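Local coordinates for Na-K-Cl cotransporter (Methanosarcina acetivorans, PDB 3G40), which probably carries chloride together with monoatomic cations across the membrane as an SLC12A-family symporter, and is represented here by its C-terminal cytoplasmic domain, at residues D38-P46 with I184-W192; G151-W161 with L242-S251. All coordinates share one frame; numbering follows the deposited sequence.

Interaction 1. Residues D38-P46 with I184-W192; sequences DFLRDITYP and IAYKLKSNW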
loop_
_atom_site.group_PDB
_atom_site.type_symbol
_atom_site.label_atom_id
_atom_site.label_comp_id
_atom_site.label_asym_id
_atom_site.label_seq_id
_atom_site.Cartn_x
_atom_site.Cartn_y
_atom_site.Cartn_z
ATOM N N ASP A 38 -2.481 -1.100 -7.887
ATOM C CA ASP A 38 -2.747 -2.515 -7.610
ATOM C C ASP A 38 -4.202 -2.755 -7.228
ATOM O O ASP A 38 -4.786 -3.791 -7.543
ATOM C CB ASP A 38 -1.803 -3.059 -6.527
ATOM C CG ASP A 38 -0.410 -3.350 -7.059
ATOM O OD1 ASP A 38 -0.232 -3.427 -8.300
ATOM O OD2 ASP A 38 0.514 -3.514 -6.237
ATOM N N PHE A 39 -4.769 -1.791 -6.525
ATOM C CA PHE A 39 -6.151 -1.873 -6.072
ATOM C C PHE A 39 -7.087 -1.737 -7.276
ATOM O O PHE A 39 -8.051 -2.485 -7.405
ATOM C CB PHE A 39 -6.419 -0.783 -5.027
ATOM C CG PHE A 39 -7.798 -0.847 -4.397
ATOM C CD1 PHE A 39 -8.250 -2.013 -3.788
ATOM C CD2 PHE A 39 -8.623 0.262 -4.402
ATOM C CE1 PHE A 39 -9.513 -2.071 -3.208
ATOM C CE2 PHE A 39 -9.882 0.226 -3.825
ATOM C CZ PHE A 39 -10.332 -0.955 -3.216
ATOM N N LEU A 40 -6.800 -0.789 -8.170
ATOM C CA LEU A 40 -7.598 -0.662 -9.388
ATOM C C LEU A 40 -7.489 -1.964 -10.172
ATOM O O LEU A 40 -8.474 -2.449 -10.728
ATOM C CB LEU A 40 -7.096 0.523 -10.254
ATOM C CG LEU A 40 -7.344 1.898 -9.636
ATOM C CD1 LEU A 40 -6.573 3.030 -10.356
ATOM C CD2 LEU A 40 -8.830 2.204 -9.604
ATOM N N ARG A 41 -6.287 -2.530 -10.226
ATOM C CA ARG A 41 -6.103 -3.811 -10.907
ATOM C C ARG A 41 -6.931 -4.940 -10.237
ATOM O O ARG A 41 -7.553 -5.767 -10.916
ATOM C CB ARG A 41 -4.638 -4.178 -10.926
ATOM C CG ARG A 41 -4.315 -5.450 -11.668
ATOM C CD ARG A 41 -3.015 -5.988 -11.135
ATOM N NE ARG A 41 -3.126 -6.186 -9.689
ATOM C CZ ARG A 41 -2.091 -6.296 -8.860
ATOM N NH1 ARG A 41 -0.852 -6.225 -9.337
ATOM N NH2 ARG A 41 -2.301 -6.486 -7.553
ATOM N N ASP A 42 -6.918 -4.978 -8.911
ATOM C CA ASP A 42 -7.661 -6.017 -8.165
ATOM C C ASP A 42 -9.164 -5.905 -8.397
ATOM O O ASP A 42 -9.876 -6.901 -8.364
ATOM C CB ASP A 42 -7.360 -5.931 -6.659
ATOM C CG ASP A 42 -5.914 -6.249 -6.334
ATOM O OD1 ASP A 42 -5.236 -6.923 -7.144
ATOM O OD2 ASP A 42 -5.447 -5.810 -5.268
ATOM N N ILE A 43 -9.648 -4.691 -8.652
ATOM C CA ILE A 43 -11.069 -4.495 -8.934
ATOM C C ILE A 43 -11.436 -4.974 -10.344
ATOM O O ILE A 43 -12.539 -5.469 -10.575
ATOM C CB ILE A 43 -11.474 -3.017 -8.762
ATOM C CG1 ILE A 43 -11.472 -2.630 -7.280
ATOM C CG2 ILE A 43 -12.832 -2.742 -9.398
ATOM C CD1 ILE A 43 -11.571 -1.099 -7.044
ATOM N N THR A 44 -10.499 -4.852 -11.277
ATOM C CA THR A 44 -10.794 -5.053 -12.701
ATOM C C THR A 44 -10.287 -6.372 -13.303
ATOM O O THR A 44 -10.746 -6.785 -14.368
ATOM C CB THR A 44 -10.243 -3.865 -13.553
ATOM O OG1 THR A 44 -8.857 -3.677 -13.253
ATOM C CG2 THR A 44 -10.988 -2.581 -13.232
ATOM N N TYR A 45 -9.332 -7.020 -12.645
ATOM C CA TYR A 45 -8.776 -8.279 -13.145
ATOM C C TYR A 45 -9.746 -9.459 -12.972
ATOM O O TYR A 45 -10.352 -9.619 -11.908
ATOM C CB TYR A 45 -7.466 -8.600 -12.422
ATOM C CG TYR A 45 -6.848 -9.897 -12.868
ATOM C CD1 TYR A 45 -7.093 -11.088 -12.182
ATOM C CD2 TYR A 45 -6.024 -9.939 -13.980
ATOM C CE1 TYR A 45 -6.535 -12.282 -12.614
ATOM C CE2 TYR A 45 -5.463 -11.115 -14.409
ATOM C CZ TYR A 45 -5.716 -12.286 -13.722
ATOM O OH TYR A 45 -5.139 -13.447 -14.180
ATOM N N PRO A 46 -9.903 -10.291 -14.018
ATOM C CA PRO A 46 -9.300 -10.167 -15.342
ATOM C C PRO A 46 -10.281 -9.582 -16.357
ATOM O O PRO A 46 -11.500 -9.681 -16.171
ATOM C CB PRO A 46 -9.031 -11.625 -15.737
ATOM C CG PRO A 46 -9.906 -12.469 -14.827
ATOM C CD PRO A 46 -10.670 -11.543 -13.906
ATOM N N ILE A 184 -18.225 -5.918 -6.014
ATOM C CA ILE A 184 -16.892 -5.550 -5.583
ATOM C C ILE A 184 -16.405 -6.454 -4.438
ATOM O O ILE A 184 -15.242 -6.861 -4.412
ATOM C CB ILE A 184 -16.836 -4.072 -5.152
ATOM C CG1 ILE A 184 -16.989 -3.147 -6.375
ATOM C CG2 ILE A 184 -15.524 -3.776 -4.442
ATOM C CD1 ILE A 184 -15.790 -3.130 -7.306
ATOM N N ALA A 185 -17.306 -6.780 -3.503
ATOM C CA ALA A 185 -16.970 -7.693 -2.414
ATOM C C ALA A 185 -16.513 -9.043 -2.962
ATOM O O ALA A 185 -15.484 -9.578 -2.562
ATOM C CB ALA A 185 -18.189 -7.874 -1.456
ATOM N N TYR A 186 -17.272 -9.580 -3.908
ATOM C CA TYR A 186 -16.940 -10.870 -4.500
ATOM C C TYR A 186 -15.638 -10.818 -5.307
ATOM O O TYR A 186 -14.814 -11.736 -5.260
ATOM C CB TYR A 186 -18.061 -11.319 -5.436
ATOM C CG TYR A 186 -17.749 -12.637 -6.093
ATOM C CD1 TYR A 186 -18.025 -13.835 -5.446
ATOM C CD2 TYR A 186 -17.146 -12.687 -7.347
ATOM C CE1 TYR A 186 -17.726 -15.049 -6.038
ATOM C CE2 TYR A 186 -16.841 -13.894 -7.944
ATOM C CZ TYR A 186 -17.134 -15.072 -7.287
ATOM O OH TYR A 186 -16.833 -16.278 -7.881
ATOM N N LYS A 187 -15.485 -9.762 -6.095
ATOM C CA LYS A 187 -14.273 -9.595 -6.908
ATOM C C LYS A 187 -13.008 -9.524 -6.028
ATOM O O LYS A 187 -12.012 -10.215 -6.285
ATOM C CB LYS A 187 -14.421 -8.334 -7.768
ATOM C CG LYS A 187 -13.164 -7.922 -8.570
ATOM C CD LYS A 187 -12.682 -9.050 -9.465
ATOM C CE LYS A 187 -13.622 -9.291 -10.633
ATOM N NZ LYS A 187 -13.116 -10.392 -11.511
ATOM N N LEU A 188 -13.047 -8.704 -4.977
ATOM C CA LEU A 188 -11.884 -8.554 -4.113
ATOM C C LEU A 188 -11.682 -9.795 -3.259
ATOM O O LEU A 188 -10.555 -10.235 -3.036
ATOM C CB LEU A 188 -11.997 -7.296 -3.240
ATOM C CG LEU A 188 -11.951 -5.982 -4.009
ATOM C CD1 LEU A 188 -12.150 -4.796 -3.087
ATOM C CD2 LEU A 188 -10.614 -5.850 -4.802
ATOM N N LYS A 189 -12.772 -10.400 -2.809
ATOM C CA LYS A 189 -12.604 -11.685 -2.118
ATOM C C LYS A 189 -11.775 -12.605 -3.005
ATOM O O LYS A 189 -10.842 -13.262 -2.557
ATOM C CB LYS A 189 -13.950 -12.350 -1.830
ATOM C CG LYS A 189 -13.821 -13.777 -1.262
ATOM C CD LYS A 189 -15.180 -14.442 -1.098
ATOM C CE LYS A 189 -15.057 -15.955 -0.975
ATOM N NZ LYS A 189 -14.118 -16.393 0.096
ATOM N N SER A 190 -12.133 -12.651 -4.283
ATOM C CA SER A 190 -11.508 -13.601 -5.180
ATOM C C SER A 190 -10.058 -13.197 -5.523
ATOM O O SER A 190 -9.148 -14.023 -5.471
ATOM C CB SER A 190 -12.377 -13.764 -6.442
ATOM O OG SER A 190 -11.616 -14.206 -7.542
ATOM N N ASN A 191 -9.834 -11.927 -5.850
ATOM C CA ASN A 191 -8.488 -11.490 -6.232
ATOM C C ASN A 191 -7.480 -11.410 -5.062
ATOM O O ASN A 191 -6.302 -11.679 -5.249
ATOM C CB ASN A 191 -8.543 -10.185 -7.029
ATOM C CG ASN A 191 -9.000 -10.413 -8.458
ATOM O OD1 ASN A 191 -8.912 -11.528 -8.963
ATOM N ND2 ASN A 191 -9.512 -9.372 -9.103
ATOM N N TRP A 192 -7.955 -11.062 -3.867
ATOM C CA TRP A 192 -7.106 -11.040 -2.664
ATOM C C TRP A 192 -7.009 -12.407 -1.991
ATOM O O TRP A 192 -6.130 -12.627 -1.143
ATOM C CB TRP A 192 -7.655 -10.057 -1.624
ATOM C CG TRP A 192 -7.546 -8.615 -1.994
ATOM C CD1 TRP A 192 -6.952 -8.078 -3.119
ATOM C CD2 TRP A 192 -8.018 -7.504 -1.221
ATOM N NE1 TRP A 192 -7.045 -6.702 -3.087
ATOM C CE2 TRP A 192 -7.688 -6.326 -1.934
ATOM C CE3 TRP A 192 -8.687 -7.393 0.001
ATOM C CZ2 TRP A 192 -8.016 -5.055 -1.463
ATOM C CZ3 TRP A 192 -9.020 -6.129 0.468
ATOM C CH2 TRP A 192 -8.672 -4.972 -0.263
HETATM O O HOH W 1 -13.447 -9.358 -13.982
#
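Phe39 opens the contact through CE1, which lies 3.8 Å from CD1 of Leu188; CZ2 of Trp192 comes to the edge of the same ring. Its CG stands anti to the backbone N (chi1 -175°), which swings the ring out to the second helix. One turn on, OD2 of Asp42 takes the indole N-H of Trp192, NE1 to OD2 2.8 Å; the donor comes from above the carboxylate plane, while the oxygen stays in the indole plane. The other oxygen, OD1, forms a salt bridge with NH2 of Arg41, whose guanidinium also pairs with Glu78, and this second grip probably keeps the buried carboxylate ionised. Asp42 O, near the helix end, is met by ND2 of Asn191 at 2.6 Å. The branched apolar side chain of Ile43 fits the buried side, where CG2 meets CD1 of Ile184 at 3.6 Å and Leu23 of strand 22-27 lies close. After the helix ends, Tyr45 O is gripped by two donors from opposite faces of its plane, Asn191 ND2 at 2.9 Å in an almost straight bond (175°) and Lys187 NZ, also at 2.9 Å. The lysine chain, bent at chi2 and chi3, curls its methylenes over the carbonyls of Asp42 and Ile43 to get there. Beyond the cis peptide, Pro46 O is tied to the same NZ through a water. Replacing Asn191 by an alanine removes the amide, so Asp42 O would probably lose this donor and Tyr45 O one of its two, leaving the chain after the helix less firmly held. Here two helices, the axes of segments 38-44 and 184-192 approaching to 8.8 Å with 109° between their directions, pack across the same side of an alpha/beta sheet, with apolar residues facing the strands and polar ones closing the outer side.

Interaction 2. Residues G151-W161 with L242-S251; sequences GLGRQNLINLW and LPFASLHIFS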
loop_
_atom_site.group_PDB
_atom_site.type_symbol
_atom_site.label_atom_id
_atom_site.label_comp_id
_atom_site.label_asym_id
_atom_site.label_seq_id
_atom_site.Cartn_x
_atom_site.Cartn_y
_atom_site.Cartn_z
ATOM N N GLY A 151 -3.594 1.823 5.128
ATOM C CA GLY A 151 -3.793 1.498 3.723
ATOM C C GLY A 151 -4.754 0.319 3.635
ATOM O O GLY A 151 -5.771 0.299 4.331
ATOM N N LEU A 152 -4.437 -0.673 2.802
ATOM C CA LEU A 152 -5.302 -1.846 2.682
ATOM C C LEU A 152 -4.799 -2.965 3.577
ATOM O O LEU A 152 -5.286 -4.096 3.507
ATOM C CB LEU A 152 -5.394 -2.314 1.224
ATOM C CG LEU A 152 -6.073 -1.302 0.297
ATOM C CD1 LEU A 152 -5.869 -1.644 -1.168
ATOM C CD2 LEU A 152 -7.561 -1.205 0.631
ATOM N N GLY A 153 -3.820 -2.650 4.418
ATOM C CA GLY A 153 -3.389 -3.579 5.458
ATOM C C GLY A 153 -2.940 -4.898 4.865
ATOM O O GLY A 153 -2.198 -4.927 3.874
ATOM N N ARG A 154 -3.414 -5.997 5.438
ATOM C CA ARG A 154 -3.017 -7.314 4.955
ATOM C C ARG A 154 -3.887 -7.815 3.797
ATOM O O ARG A 154 -3.653 -8.901 3.290
ATOM C CB ARG A 154 -3.011 -8.338 6.106
ATOM C CG ARG A 154 -1.934 -8.084 7.167
ATOM C CD ARG A 154 -2.079 -9.061 8.363
ATOM N NE ARG A 154 -1.874 -10.455 7.974
ATOM C CZ ARG A 154 -2.312 -11.500 8.677
ATOM N NH1 ARG A 154 -2.989 -11.319 9.806
ATOM N NH2 ARG A 154 -2.075 -12.727 8.255
ATOM N N GLN A 155 -4.893 -7.036 3.399
ATOM C CA GLN A 155 -5.837 -7.459 2.350
ATOM C C GLN A 155 -6.336 -8.886 2.587
ATOM O O GLN A 155 -6.409 -9.691 1.659
ATOM C CB GLN A 155 -5.189 -7.343 0.954
ATOM C CG GLN A 155 -4.613 -5.977 0.715
ATOM C CD GLN A 155 -4.106 -5.723 -0.727
ATOM O OE1 GLN A 155 -4.148 -6.594 -1.594
ATOM N NE2 GLN A 155 -3.616 -4.525 -0.959
ATOM N N ASN A 156 -6.683 -9.201 3.828
ATOM C CA ASN A 156 -7.098 -10.563 4.146
ATOM C C ASN A 156 -8.511 -10.657 4.723
ATOM O O ASN A 156 -9.053 -11.756 4.891
ATOM C CB ASN A 156 -6.083 -11.244 5.073
ATOM C CG ASN A 156 -6.065 -10.650 6.466
ATOM O OD1 ASN A 156 -6.424 -9.494 6.662
ATOM N ND2 ASN A 156 -5.638 -11.443 7.446
ATOM N N LEU A 157 -9.110 -9.513 5.026
ATOM C CA LEU A 157 -10.463 -9.509 5.584
ATOM C C LEU A 157 -11.279 -8.408 4.938
ATOM O O LEU A 157 -10.856 -7.260 4.898
ATOM C CB LEU A 157 -10.439 -9.320 7.123
ATOM C CG LEU A 157 -9.684 -10.386 7.933
ATOM C CD1 LEU A 157 -9.384 -9.909 9.353
ATOM C CD2 LEU A 157 -10.468 -11.697 7.940
ATOM N N ILE A 158 -12.452 -8.766 4.431
ATOM C CA ILE A 158 -13.363 -7.817 3.804
ATOM C C ILE A 158 -14.708 -7.905 4.516
ATOM O O ILE A 158 -15.220 -9.006 4.714
ATOM C CB ILE A 158 -13.579 -8.151 2.299
ATOM C CG1 ILE A 158 -12.239 -8.149 1.546
ATOM C CG2 ILE A 158 -14.529 -7.154 1.653
ATOM C CD1 ILE A 158 -12.299 -8.793 0.162
ATOM N N ASN A 159 -15.271 -6.761 4.899
ATOM C CA ASN A 159 -16.648 -6.705 5.391
ATOM C C ASN A 159 -17.522 -6.018 4.352
ATOM O O ASN A 159 -17.188 -4.929 3.888
ATOM C CB ASN A 159 -16.760 -5.900 6.690
ATOM C CG ASN A 159 -16.187 -6.626 7.896
ATOM O OD1 ASN A 159 -15.964 -7.837 7.871
ATOM N ND2 ASN A 159 -15.949 -5.878 8.962
ATOM N N LEU A 160 -18.635 -6.643 3.985
ATOM C CA LEU A 160 -19.639 -5.970 3.155
ATOM C C LEU A 160 -20.783 -5.574 4.089
ATOM O O LEU A 160 -21.439 -6.441 4.673
ATOM C CB LEU A 160 -20.168 -6.929 2.088
ATOM C CG LEU A 160 -20.707 -6.520 0.724
ATOM C CD1 LEU A 160 -21.945 -7.355 0.501
ATOM C CD2 LEU A 160 -20.957 -4.988 0.488
ATOM N N TRP A 161 -21.006 -4.271 4.235
ATOM C CA TRP A 161 -22.064 -3.748 5.082
ATOM C C TRP A 161 -23.355 -3.608 4.302
ATOM O O TRP A 161 -23.433 -2.863 3.329
ATOM C CB TRP A 161 -21.658 -2.395 5.672
ATOM C CG TRP A 161 -20.573 -2.522 6.665
ATOM C CD1 TRP A 161 -19.231 -2.538 6.419
ATOM C CD2 TRP A 161 -20.727 -2.711 8.079
ATOM N NE1 TRP A 161 -18.538 -2.699 7.595
ATOM C CE2 TRP A 161 -19.435 -2.807 8.628
ATOM C CE3 TRP A 161 -21.833 -2.788 8.932
ATOM C CZ2 TRP A 161 -19.216 -2.978 9.998
ATOM C CZ3 TRP A 161 -21.615 -2.958 10.292
ATOM C CH2 TRP A 161 -20.320 -3.051 10.809
ATOM N N LEU A 242 -15.977 -0.718 14.950
ATOM C CA LEU A 242 -16.469 -1.647 13.936
ATOM C C LEU A 242 -15.750 -2.990 14.048
ATOM O O LEU A 242 -14.612 -3.049 14.503
ATOM C CB LEU A 242 -16.255 -1.065 12.533
ATOM C CG LEU A 242 -16.893 0.290 12.226
ATOM C CD1 LEU A 242 -16.713 0.633 10.758
ATOM C CD2 LEU A 242 -18.369 0.280 12.599
ATOM N N PRO A 243 -16.419 -4.080 13.646
ATOM C CA PRO A 243 -15.714 -5.360 13.580
ATOM C C PRO A 243 -14.589 -5.217 12.563
ATOM O O PRO A 243 -14.810 -4.631 11.491
ATOM C CB PRO A 243 -16.772 -6.325 13.044
ATOM C CG PRO A 243 -18.074 -5.675 13.338
ATOM C CD PRO A 243 -17.839 -4.201 13.276
ATOM N N PHE A 244 -13.411 -5.744 12.878
ATOM C CA PHE A 244 -12.221 -5.425 12.084
ATOM C C PHE A 244 -12.216 -6.013 10.665
ATOM O O PHE A 244 -12.616 -7.159 10.459
ATOM C CB PHE A 244 -10.938 -5.844 12.795
ATOM C CG PHE A 244 -9.707 -5.532 11.986
ATOM C CD1 PHE A 244 -9.166 -4.257 12.000
ATOM C CD2 PHE A 244 -9.134 -6.493 11.161
ATOM C CE1 PHE A 244 -8.048 -3.947 11.228
ATOM C CE2 PHE A 244 -8.019 -6.189 10.385
ATOM C CZ PHE A 244 -7.476 -4.916 10.426
ATOM N N ALA A 245 -11.757 -5.224 9.693
ATOM C CA ALA A 245 -11.504 -5.724 8.330
ATOM C C ALA A 245 -10.373 -4.930 7.656
ATOM O O ALA A 245 -10.114 -3.801 8.032
ATOM C CB ALA A 245 -12.759 -5.643 7.468
ATOM N N SER A 246 -9.716 -5.526 6.659
ATOM C CA SER A 246 -8.753 -4.796 5.814
ATOM C C SER A 246 -9.481 -3.725 5.030
ATOM O O SER A 246 -8.966 -2.617 4.791
ATOM C CB SER A 246 -8.080 -5.757 4.827
ATOM O OG SER A 246 -7.503 -6.880 5.501
ATOM N N LEU A 247 -10.688 -4.063 4.614
ATOM C CA LEU A 247 -11.495 -3.158 3.814
ATOM C C LEU A 247 -12.957 -3.341 4.157
ATOM O O LEU A 247 -13.475 -4.468 4.130
ATOM C CB LEU A 247 -11.309 -3.444 2.324
ATOM C CG LEU A 247 -12.178 -2.595 1.371
ATOM C CD1 LEU A 247 -11.720 -1.131 1.320
ATOM C CD2 LEU A 247 -12.191 -3.184 -0.044
ATOM N N HIS A 248 -13.611 -2.229 4.465
ATOM C CA HIS A 248 -15.058 -2.197 4.652
ATOM C C HIS A 248 -15.709 -1.662 3.377
ATOM O O HIS A 248 -15.349 -0.582 2.901
ATOM C CB HIS A 248 -15.402 -1.260 5.800
ATOM C CG HIS A 248 -14.844 -1.694 7.117
ATOM N ND1 HIS A 248 -15.548 -2.495 7.991
ATOM C CD2 HIS A 248 -13.654 -1.444 7.711
ATOM C CE1 HIS A 248 -14.815 -2.717 9.066
ATOM N NE2 HIS A 248 -13.662 -2.087 8.925
ATOM N N ILE A 249 -16.651 -2.424 2.827
ATOM C CA ILE A 249 -17.445 -1.987 1.677
ATOM C C ILE A 249 -18.833 -1.577 2.146
ATOM O O ILE A 249 -19.525 -2.354 2.823
ATOM C CB ILE A 249 -17.563 -3.120 0.627
ATOM C CG1 ILE A 249 -16.159 -3.571 0.184
ATOM C CG2 ILE A 249 -18.430 -2.676 -0.568
ATOM C CD1 ILE A 249 -16.147 -4.848 -0.606
ATOM N N PHE A 250 -19.220 -0.343 1.830
ATOM C CA PHE A 250 -20.548 0.175 2.144
ATOM C C PHE A 250 -21.265 0.533 0.851
ATOM O O PHE A 250 -20.634 0.683 -0.195
ATOM C CB PHE A 250 -20.440 1.446 2.994
ATOM C CG PHE A 250 -19.828 1.227 4.352
ATOM C CD1 PHE A 250 -18.458 1.349 4.540
ATOM C CD2 PHE A 250 -20.625 0.918 5.443
ATOM C CE1 PHE A 250 -17.892 1.149 5.797
ATOM C CE2 PHE A 250 -20.061 0.714 6.708
ATOM C CZ PHE A 250 -18.696 0.826 6.876
ATOM N N SER A 251 -22.582 0.686 0.919
ATOM C CA SER A 251 -23.296 1.341 -0.170
ATOM C C SER A 251 -23.131 2.850 -0.017
ATOM O O SER A 251 -23.016 3.353 1.102
ATOM C CB SER A 251 -24.770 0.940 -0.161
ATOM O OG SER A 251 -24.882 -0.419 -0.536
HETATM O O HOH W 2 -6.853 -1.460 6.042
HETATM O O HOH W 3 -5.487 -5.767 7.212
HETATM O O HOH W 4 -13.731 -8.944 8.540
HETATM O O HOH W 5 -24.502 -2.752 0.736
HETATM O O HOH W 6 -23.792 -0.123 3.348
#
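The five-membered ring of Trp161 and the ring of Phe250 lie side by side in an offset stack, planes 9° and centroids 4.2 Å apart, with Phe250 CE2 over one indole face near CG. A flat indole suits this place because its edge is used as well: NE1 donates to His248 ND1 at 3.0 Å in a nearly straight bond (171°), and Pro243 CD packs at the rim of the six-membered ring. That bond makes ND1 the acceptor. Asn159 runs alongside His248, amide and ring planes 69° apart, with the methyl of Ala245 against CG of Asn159. On the other side of the strands the branched residues interlock, Ile158 CG2 meeting Ile249 CD1 at 3.6 Å and Leu160 CD2 meeting Ile249 CG2. Just before strand 247-251, Ser246 ties the two segments together: with OG anti to the carbonyl carbon, its small hydroxyl can accept from two neighbouring backbone N-H groups, those of Asn156, N to OG 3.0 Å, and Leu157. Between them the backbone ladder alternates, from Asn159 N to Leu247 O and from Ile249 N to Asn159 O. Strands 157-161 and 247-251 are thus parallel neighbours within the twisted, mixed sheet of an alpha/beta domain.

In the fold
Interaction 2 joins two parallel strands, and interaction 1 crosses two helices on one side of the same sheet; their centres are about 13 Å apart. Helix 179-192, which follows strand 157-161 in the chain, lies on the face bearing Ile158, Leu247 and Ile249: Leu188 CD1 comes within 3.4 Å of Leu247 CD2, and Ala185 CA within 3.5 Å of Ile249 CD1. Helix 30-44 leans instead on strand 22-27, so interaction 1 bridges the two halves of the sheet. The second subunit approaches both: its Glu78 pairs with Arg154 of the 151-161 segment, while Asp38 packs on its Gly153, placing both contacts near the dimer interface.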